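Local coordinates for Rod shape-determining protein (MreC) (Helicobacter pylori, PDB 5LP5) that probably acts in rod-shape determination, forming with penicillin-binding protein 2 (PBP2) a core complex for bacterial cell wall synthesis, at residues C[126-131]-C[237-243]; C[132-136]-C[228-232]; C[155-159]-C[201-205]. All coordinates share one frame; numbering follows the deposited sequence.

Interaction 1: residues C[126-131]-C[237-243]; sequences YGLVSH and LLRHVFL
V129 and F242 form the hydrogen-bonded pair that joins strand 125-129 to strand 241-246, an antiparallel link within one of the two six-stranded beta barrels of MreC. The short strand axes run 4.9 Å apart at 160°. Two backbone bonds close this pair: V129 N donates to F242 O (3.0 Å) and F242 N to V129 O (2.9 Å, almost linear at 177°). L128 faces L243 in the neighbouring non-hydrogen-bonded pair, and the CA-H groups of L243 and V241 lie beside the carbonyl oxygens of G127 and V129, in bent CA-H...O contacts.

Apolar contacts hold one side of this strand pair. With its CG anti to the backbone N (chi1 -171°), L243 brings CD1 to 3.5 Å from Y126 CB and 3.8 Å from L128 CD2, while its CD2 lies over the rim of one face of the Y126 ring. L128 CD2 also meets V241 CG1. A138 and L120 add to this cluster, and the phenol OH of Y126 is bonded to the backbone N of E121. V129 and F242 point to the other side of the sheet, where Y95 and P97 of strand 93-103 pack on them.

Beyond the strand ends, one CH-pi contact and one side-chain hydrogen bond join the turn at S130 and H131 to the loop 237-240. L237 CD1 sits over one face of the imidazole, toward its rim, 4.0 Å from the H131 ring centroid. Within the turn, H131 ND1 donates to S130 OG in its ring plane, which fixes the rotation of the imidazole. S130 OG in turn donates to L237 O at 2.9 Å, approaching from above the carbonyl plane rather than along a lone pair.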
loop_
_atom_site.group_PDB
_atom_site.type_symbol
_atom_site.label_atom_id
_atom_site.label_comp_id
_atom_site.label_asym_id
_atom_site.label_seq_id
_atom_site.Cartn_x
_atom_site.Cartn_y
_atom_site.Cartn_z
ATOM N N TYR C 126 11.917 28.128 9.872
ATOM C CA TYR C 126 11.644 29.079 8.805
ATOM C C TYR C 126 12.261 28.609 7.505
ATOM O O TYR C 126 13.190 27.827 7.515
ATOM C CB TYR C 126 12.211 30.459 9.173
ATOM C CG TYR C 126 11.581 31.072 10.402
ATOM C CD1 TYR C 126 10.347 31.705 10.334
ATOM C CD2 TYR C 126 12.202 30.995 11.642
ATOM C CE1 TYR C 126 9.757 32.255 11.464
ATOM C CE2 TYR C 126 11.620 31.548 12.773
ATOM C CZ TYR C 126 10.394 32.178 12.681
ATOM O OH TYR C 126 9.786 32.730 13.783
ATOM N N GLY C 127 11.723 29.081 6.389
ATOM C CA GLY C 127 12.261 28.753 5.069
ATOM C C GLY C 127 13.205 29.845 4.614
ATOM O O GLY C 127 13.046 31.003 4.980
ATOM N N LEU C 128 14.204 29.460 3.825
ATOM C CA LEU C 128 15.136 30.396 3.191
ATOM C C LEU C 128 14.990 30.385 1.669
ATOM O O LEU C 128 14.974 29.334 1.039
ATOM C CB LEU C 128 16.583 30.082 3.568
ATOM C CG LEU C 128 16.991 30.327 5.044
ATOM C CD1 LEU C 128 18.430 29.905 5.283
ATOM C CD2 LEU C 128 16.790 31.799 5.375
ATOM N N VAL C 129 14.893 31.580 1.095
ATOM C CA VAL C 129 14.677 31.778 -0.330
ATOM C C VAL C 129 15.720 32.762 -0.833
ATOM O O VAL C 129 16.012 33.737 -0.147
ATOM C CB VAL C 129 13.263 32.369 -0.569
ATOM C CG1 VAL C 129 13.011 32.662 -2.037
ATOM C CG2 VAL C 129 12.216 31.401 -0.074
ATOM N N SER C 130 16.276 32.509 -2.022
ATOM C CA SER C 130 17.157 33.478 -2.651
ATOM C C SER C 130 16.635 33.978 -3.991
ATOM O O SER C 130 15.857 34.943 -4.036
ATOM C CB SER C 130 18.606 33.022 -2.722
ATOM O OG SER C 130 19.446 34.128 -3.051
ATOM N N HIS C 131 17.065 33.392 -5.086
ATOM C CA HIS C 131 16.699 33.976 -6.376
ATOM C C HIS C 131 15.440 33.283 -6.822
ATOM O O HIS C 131 15.459 32.483 -7.746
ATOM C CB HIS C 131 17.832 33.830 -7.386
ATOM C CG HIS C 131 18.967 34.775 -7.151
ATOM N ND1 HIS C 131 19.552 34.954 -5.914
ATOM C CD2 HIS C 131 19.635 35.591 -8.005
ATOM C CE1 HIS C 131 20.518 35.852 -6.016
ATOM N NE2 HIS C 131 20.590 36.255 -7.273
ATOM N N LEU C 237 23.557 32.698 -4.791
ATOM C CA LEU C 237 22.294 32.633 -4.052
ATOM C C LEU C 237 22.436 32.678 -2.538
ATOM O O LEU C 237 21.446 32.481 -1.838
ATOM C CB LEU C 237 21.512 31.367 -4.450
ATOM C CG LEU C 237 20.581 31.520 -5.668
ATOM C CD1 LEU C 237 21.349 31.718 -6.958
ATOM C CD2 LEU C 237 19.650 30.321 -5.789
ATOM N N LEU C 238 23.647 32.882 -2.021
ATOM C CA LEU C 238 23.810 33.051 -0.589
ATOM C C LEU C 238 23.749 34.527 -0.226
ATOM O O LEU C 238 23.678 34.894 0.945
ATOM C CB LEU C 238 25.052 32.319 -0.087
ATOM C CG LEU C 238 24.815 30.810 0.132
ATOM C CD1 LEU C 238 26.083 30.073 0.547
ATOM C CD2 LEU C 238 23.727 30.529 1.163
ATOM N N ARG C 239 23.744 35.386 -1.244
ATOM C CA ARG C 239 23.383 36.790 -1.044
ATOM C C ARG C 239 21.975 37.036 -1.562
ATOM O O ARG C 239 21.454 36.266 -2.362
ATOM C CB ARG C 239 24.406 37.718 -1.692
ATOM C CG ARG C 239 25.739 37.682 -0.935
ATOM C CD ARG C 239 26.785 38.649 -1.444
ATOM N NE ARG C 239 26.917 38.651 -2.912
ATOM C CZ ARG C 239 27.731 37.873 -3.632
ATOM N NH1 ARG C 239 28.509 36.966 -3.056
ATOM N NH2 ARG C 239 27.749 38.004 -4.952
ATOM N N HIS C 240 21.361 38.110 -1.072
ATOM C CA HIS C 240 19.975 38.472 -1.399
ATOM C C HIS C 240 18.959 37.466 -0.860
ATOM O O HIS C 240 18.084 37.021 -1.604
ATOM C CB HIS C 240 19.787 38.653 -2.906
ATOM C CG HIS C 240 20.625 39.744 -3.497
ATOM N ND1 HIS C 240 20.542 41.060 -3.083
ATOM C CD2 HIS C 240 21.541 39.720 -4.498
ATOM C CE1 HIS C 240 21.392 41.793 -3.782
ATOM N NE2 HIS C 240 22.007 41.007 -4.648
ATOM N N VAL C 241 19.086 37.131 0.428
ATOM C CA VAL C 241 18.338 36.038 1.034
ATOM C C VAL C 241 17.186 36.551 1.877
ATOM O O VAL C 241 17.353 37.498 2.638
ATOM C CB VAL C 241 19.235 35.152 1.908
ATOM C CG1 VAL C 241 18.417 34.071 2.613
ATOM C CG2 VAL C 241 20.348 34.535 1.073
ATOM N N PHE C 242 16.027 35.906 1.723
ATOM C CA PHE C 242 14.813 36.256 2.451
ATOM C C PHE C 242 14.351 35.093 3.341
ATOM O O PHE C 242 14.373 33.942 2.932
ATOM C CB PHE C 242 13.707 36.600 1.452
ATOM C CG PHE C 242 13.952 37.864 0.687
ATOM C CD1 PHE C 242 13.475 39.071 1.158
ATOM C CD2 PHE C 242 14.613 37.847 -0.519
ATOM C CE1 PHE C 242 13.685 40.244 0.455
ATOM C CE2 PHE C 242 14.835 39.020 -1.235
ATOM C CZ PHE C 242 14.369 40.219 -0.744
ATOM N N LEU C 243 13.890 35.416 4.540
ATOM C CA LEU C 243 13.368 34.430 5.479
ATOM C C LEU C 243 11.881 34.275 5.304
ATOM O O LEU C 243 11.140 35.262 5.259
ATOM C CB LEU C 243 13.637 34.893 6.908
ATOM C CG LEU C 243 13.365 33.899 8.030
ATOM C CD1 LEU C 243 14.479 32.877 8.154
ATOM C CD2 LEU C 243 13.330 34.658 9.351
#

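Interaction 2: residues C[132-136]-C[228-232]; sequences NQAIG and KNAFL
I135 and F231 are the closest backbone positions, their CA atoms 5.7 Å apart, where the start of strand 134-141 in one beta barrel meets an irregular loop that leaves strand 223-228 of the other. The contact therefore belongs to the seam of a two-barrel fold, and the loop 228-232 is part of the connection that carries the chain from the second barrel back to the first for its last strand.

The side-chain contact rests on I135 and F231. F231 has its CG anti to the backbone N (chi1 171°), which reaches the phenyl ring across to the strand, where the two side chains cross obliquely. I135 lays its CG2 methyl over one ring face in a CH-pi contact, 3.9 Å from the centroid and 23° off the ring normal, displaced toward the rim. The branch point I135 CB sits by F231 CD2 at 3.5 Å, so the ring meets the beta-branched part of the isoleucine. L237 packs on F231 too, joining the ring to the next part of the connection.

Q133 stretches out beside this pair, its chain extended and its carboxamide lying against the backbone of N229 to F231. The side chain also touches L237 and F209.

Polar support comes from N150, whose side-chain ND2 is hydrogen-bonded to the carbonyls of both A134 and F231, one on each segment, and so bridges them. Beside that bridge, A134 O comes within 4.1 Å of F231 CB.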
loop_
_atom_site.group_PDB
_atom_site.type_symbol
_atom_site.label_atom_id
_atom_site.label_comp_id
_atom_site.label_asym_id
_atom_site.label_seq_id
_atom_site.Cartn_x
_atom_site.Cartn_y
_atom_site.Cartn_z
ATOM N N ASN C 132 14.355 33.591 -6.117
ATOM C CA ASN C 132 13.067 32.920 -6.272
ATOM C C ASN C 132 13.152 31.408 -6.216
ATOM O O ASN C 132 12.461 30.713 -6.970
ATOM C CB ASN C 132 12.400 33.384 -7.547
ATOM C CG ASN C 132 11.550 34.606 -7.326
ATOM O OD1 ASN C 132 10.714 34.614 -6.393
ATOM N ND2 ASN C 132 11.718 35.631 -8.190
ATOM N N GLN C 133 13.983 30.931 -5.290
ATOM C CA GLN C 133 14.282 29.508 -5.130
ATOM C C GLN C 133 14.435 29.138 -3.639
ATOM O O GLN C 133 14.863 29.950 -2.847
ATOM C CB GLN C 133 15.551 29.141 -5.933
ATOM C CG GLN C 133 15.886 27.668 -5.971
ATOM C CD GLN C 133 17.035 27.325 -6.926
ATOM O OE1 GLN C 133 17.449 26.145 -7.024
ATOM N NE2 GLN C 133 17.516 28.328 -7.676
ATOM N N ALA C 134 14.086 27.905 -3.266
ATOM C CA ALA C 134 14.341 27.412 -1.919
ATOM C C ALA C 134 15.796 26.967 -1.785
ATOM O O ALA C 134 16.261 26.072 -2.545
ATOM C CB ALA C 134 13.399 26.272 -1.593
ATOM N N ILE C 135 16.515 27.569 -0.833
ATOM C CA ILE C 135 17.917 27.192 -0.526
ATOM C C ILE C 135 18.079 26.395 0.758
ATOM O O ILE C 135 19.095 25.742 0.941
ATOM C CB ILE C 135 18.875 28.407 -0.464
ATOM C CG1 ILE C 135 18.497 29.373 0.684
ATOM C CG2 ILE C 135 18.862 29.135 -1.793
ATOM C CD1 ILE C 135 19.526 30.467 0.928
ATOM N N GLY C 136 17.103 26.443 1.655
ATOM C CA GLY C 136 17.200 25.688 2.924
ATOM C C GLY C 136 16.273 26.234 3.989
ATOM O O GLY C 136 15.270 26.854 3.680
ATOM N N LYS C 228 17.908 17.900 -10.005
ATOM C CA LYS C 228 18.955 18.680 -10.633
ATOM C C LYS C 228 18.461 20.138 -10.692
ATOM O O LYS C 228 17.296 20.397 -10.400
ATOM C CB LYS C 228 19.247 18.135 -12.023
ATOM C CG LYS C 228 18.064 18.195 -12.982
ATOM C CD LYS C 228 18.374 17.626 -14.352
ATOM C CE LYS C 228 17.078 17.251 -15.082
ATOM N NZ LYS C 228 17.285 16.640 -16.445
ATOM N N ASN C 229 19.334 21.081 -11.038
ATOM C CA ASN C 229 18.981 22.492 -11.042
ATOM C C ASN C 229 18.450 22.987 -9.697
ATOM O O ASN C 229 17.703 23.979 -9.658
ATOM C CB ASN C 229 17.922 22.782 -12.095
ATOM C CG ASN C 229 18.464 22.725 -13.478
ATOM O OD1 ASN C 229 19.393 23.467 -13.796
ATOM N ND2 ASN C 229 17.906 21.839 -14.320
ATOM N N ALA C 230 18.817 22.313 -8.605
ATOM C CA ALA C 230 18.469 22.803 -7.282
ATOM C C ALA C 230 19.672 23.524 -6.724
ATOM O O ALA C 230 20.803 23.276 -7.163
ATOM C CB ALA C 230 18.074 21.668 -6.364
ATOM N N PHE C 231 19.435 24.409 -5.761
ATOM C CA PHE C 231 20.533 25.079 -5.098
ATOM C C PHE C 231 21.344 24.095 -4.283
ATOM O O PHE C 231 20.798 23.385 -3.447
ATOM C CB PHE C 231 20.035 26.185 -4.156
ATOM C CG PHE C 231 21.126 26.743 -3.294
ATOM C CD1 PHE C 231 22.048 27.629 -3.821
ATOM C CD2 PHE C 231 21.276 26.331 -1.976
ATOM C CE1 PHE C 231 23.090 28.108 -3.049
ATOM C CE2 PHE C 231 22.310 26.788 -1.209
ATOM C CZ PHE C 231 23.201 27.703 -1.729
ATOM N N LEU C 232 22.649 24.056 -4.532
ATOM C CA LEU C 232 23.604 23.383 -3.624
ATOM C C LEU C 232 24.763 24.293 -3.189
ATOM O O LEU C 232 24.746 24.828 -2.100
ATOM C CB LEU C 232 24.182 22.069 -4.240
ATOM C CG LEU C 232 23.240 20.870 -4.340
ATOM C CD1 LEU C 232 23.888 19.709 -5.061
ATOM C CD2 LEU C 232 22.783 20.439 -2.951
#

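Interaction 3: residues C[155-159]-C[201-205]; sequences CAYSV and DGIFG
Y157 and D201 both have CG set between the backbone N and the carbonyl carbon (chi1 52° in each), which swings the phenol ring toward F204 and the carboxylate toward the backbone of S158. D201 OD2 accepts a hydrogen bond from S158 N at 2.8 Å, nearly straight (177°) and met from above the carboxylate plane. OD1 turns back on its own loop and takes a bond from I203 N at 3.1 Å, forming an Asx turn, with a weak further bond from F204 N. A water donates to both OD1 and S158 O, making a second link between the segments.

F204 points its ring edge at the Y157 face, an edge-to-face pair with planes at 62° and centroids 4.8 Å apart; F204 CE2 stands over the ring centre. I203 CD1 packs against Y157 CB at 4.0 Å. The Y157 hydroxyl is bonded to N150 OD1.

In this buried corner, S158 OG is hydrogen-bonded to S198 OG of its own chain and to Q131 OE1 of the PBP2 chain. With several donors gathered on it, the D201 carboxylate is probably ionised, and its bonds to I203 N and S158 N probably help to hold the loop in shape beside PBP2.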
loop_
_atom_site.group_PDB
_atom_site.type_symbol
_atom_site.label_atom_id
_atom_site.label_comp_id
_atom_site.label_asym_id
_atom_site.label_seq_id
_atom_site.Cartn_x
_atom_site.Cartn_y
_atom_site.Cartn_z
ATOM N N CYS C 155 18.187 19.894 7.191
ATOM C CA CYS C 155 17.358 20.596 6.234
ATOM C C CYS C 155 16.350 19.649 5.652
ATOM O O CYS C 155 16.717 18.691 4.983
ATOM C CB CYS C 155 18.205 21.210 5.127
ATOM S SG CYS C 155 17.205 21.850 3.778
ATOM N N ALA C 156 15.080 19.918 5.921
ATOM C CA ALA C 156 13.975 19.116 5.402
ATOM C C ALA C 156 12.716 19.960 5.282
ATOM O O ALA C 156 12.451 20.813 6.112
ATOM C CB ALA C 156 13.706 17.921 6.308
ATOM N N TYR C 157 11.942 19.725 4.228
ATOM C CA TYR C 157 10.697 20.438 4.048
ATOM C C TYR C 157 9.817 19.778 3.005
ATOM O O TYR C 157 10.241 18.825 2.375
ATOM C CB TYR C 157 10.961 21.889 3.706
ATOM C CG TYR C 157 11.914 22.145 2.559
ATOM C CD1 TYR C 157 11.448 22.307 1.267
ATOM C CD2 TYR C 157 13.275 22.304 2.781
ATOM C CE1 TYR C 157 12.310 22.584 0.210
ATOM C CE2 TYR C 157 14.145 22.593 1.734
ATOM C CZ TYR C 157 13.662 22.721 0.455
ATOM O OH TYR C 157 14.543 23.032 -0.557
ATOM N N SER C 158 8.571 20.243 2.880
ATOM C CA SER C 158 7.564 19.595 2.022
ATOM C C SER C 158 7.517 20.181 0.618
ATOM O O SER C 158 7.361 21.378 0.459
ATOM C CB SER C 158 6.176 19.695 2.629
ATOM O OG SER C 158 5.292 18.915 1.832
ATOM N N VAL C 159 7.599 19.320 -0.392
ATOM C CA VAL C 159 7.549 19.745 -1.796
ATOM C C VAL C 159 6.494 18.968 -2.598
ATOM O O VAL C 159 5.980 17.938 -2.138
ATOM C CB VAL C 159 8.912 19.599 -2.471
ATOM C CG1 VAL C 159 9.925 20.493 -1.780
ATOM C CG2 VAL C 159 9.366 18.143 -2.501
ATOM N N ASP C 201 3.759 22.611 5.041
ATOM C CA ASP C 201 4.597 22.344 6.211
ATOM C C ASP C 201 4.679 23.515 7.194
ATOM O O ASP C 201 5.215 23.344 8.294
ATOM C CB ASP C 201 6.009 21.906 5.773
ATOM C CG ASP C 201 6.655 22.864 4.784
ATOM O OD1 ASP C 201 6.097 23.924 4.460
ATOM O OD2 ASP C 201 7.743 22.548 4.303
ATOM N N GLY C 202 4.170 24.684 6.797
ATOM C CA GLY C 202 4.262 25.890 7.628
ATOM C C GLY C 202 5.668 26.458 7.695
ATOM O O GLY C 202 6.015 27.179 8.639
ATOM N N ILE C 203 6.466 26.134 6.673
ATOM C CA ILE C 203 7.824 26.653 6.508
ATOM C C ILE C 203 7.915 27.600 5.305
ATOM O O ILE C 203 8.404 28.730 5.401
ATOM C CB ILE C 203 8.826 25.499 6.247
ATOM C CG1 ILE C 203 8.849 24.520 7.424
ATOM C CG2 ILE C 203 10.226 26.061 5.981
ATOM C CD1 ILE C 203 9.631 23.254 7.186
ATOM N N PHE C 204 7.465 27.092 4.165
ATOM C CA PHE C 204 7.366 27.855 2.928
ATOM C C PHE C 204 5.890 27.963 2.573
ATOM O O PHE C 204 5.075 27.125 2.954
ATOM C CB PHE C 204 8.038 27.107 1.770
ATOM C CG PHE C 204 9.528 26.987 1.882
ATOM C CD1 PHE C 204 10.331 28.038 1.514
ATOM C CD2 PHE C 204 10.125 25.812 2.288
ATOM C CE1 PHE C 204 11.706 27.941 1.572
ATOM C CE2 PHE C 204 11.509 25.706 2.352
ATOM C CZ PHE C 204 12.302 26.781 1.994
ATOM N N GLY C 205 5.558 29.002 1.823
ATOM C CA GLY C 205 4.323 29.019 1.073
ATOM C C GLY C 205 4.442 28.129 -0.149
ATOM O O GLY C 205 5.540 27.700 -0.517
HETATM O O HOH W 1 6.369 23.948 1.750
#

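How the interactions relate
Along the chain the contacts are nested: interaction 3 lies inside the loop closed by interaction 2, and that inside the loop closed by interaction 1. Interaction 1 belongs to the first barrel; interaction 2 sets strand 134-141 against the loop leaving the second barrel; interaction 3 lies within the second barrel, where Y157 and F204 both pack on A134 of that strand. The centres of interactions 1 and 2 are about 10 Å apart; that of interaction 3 is about 14 Å from the first and 13 Å from the second. Probable backbone bonds from L128 to I135 and G136 couple 1 to 2. F204 also touches G127, tying the PBP2-facing loops to the seam between the barrels.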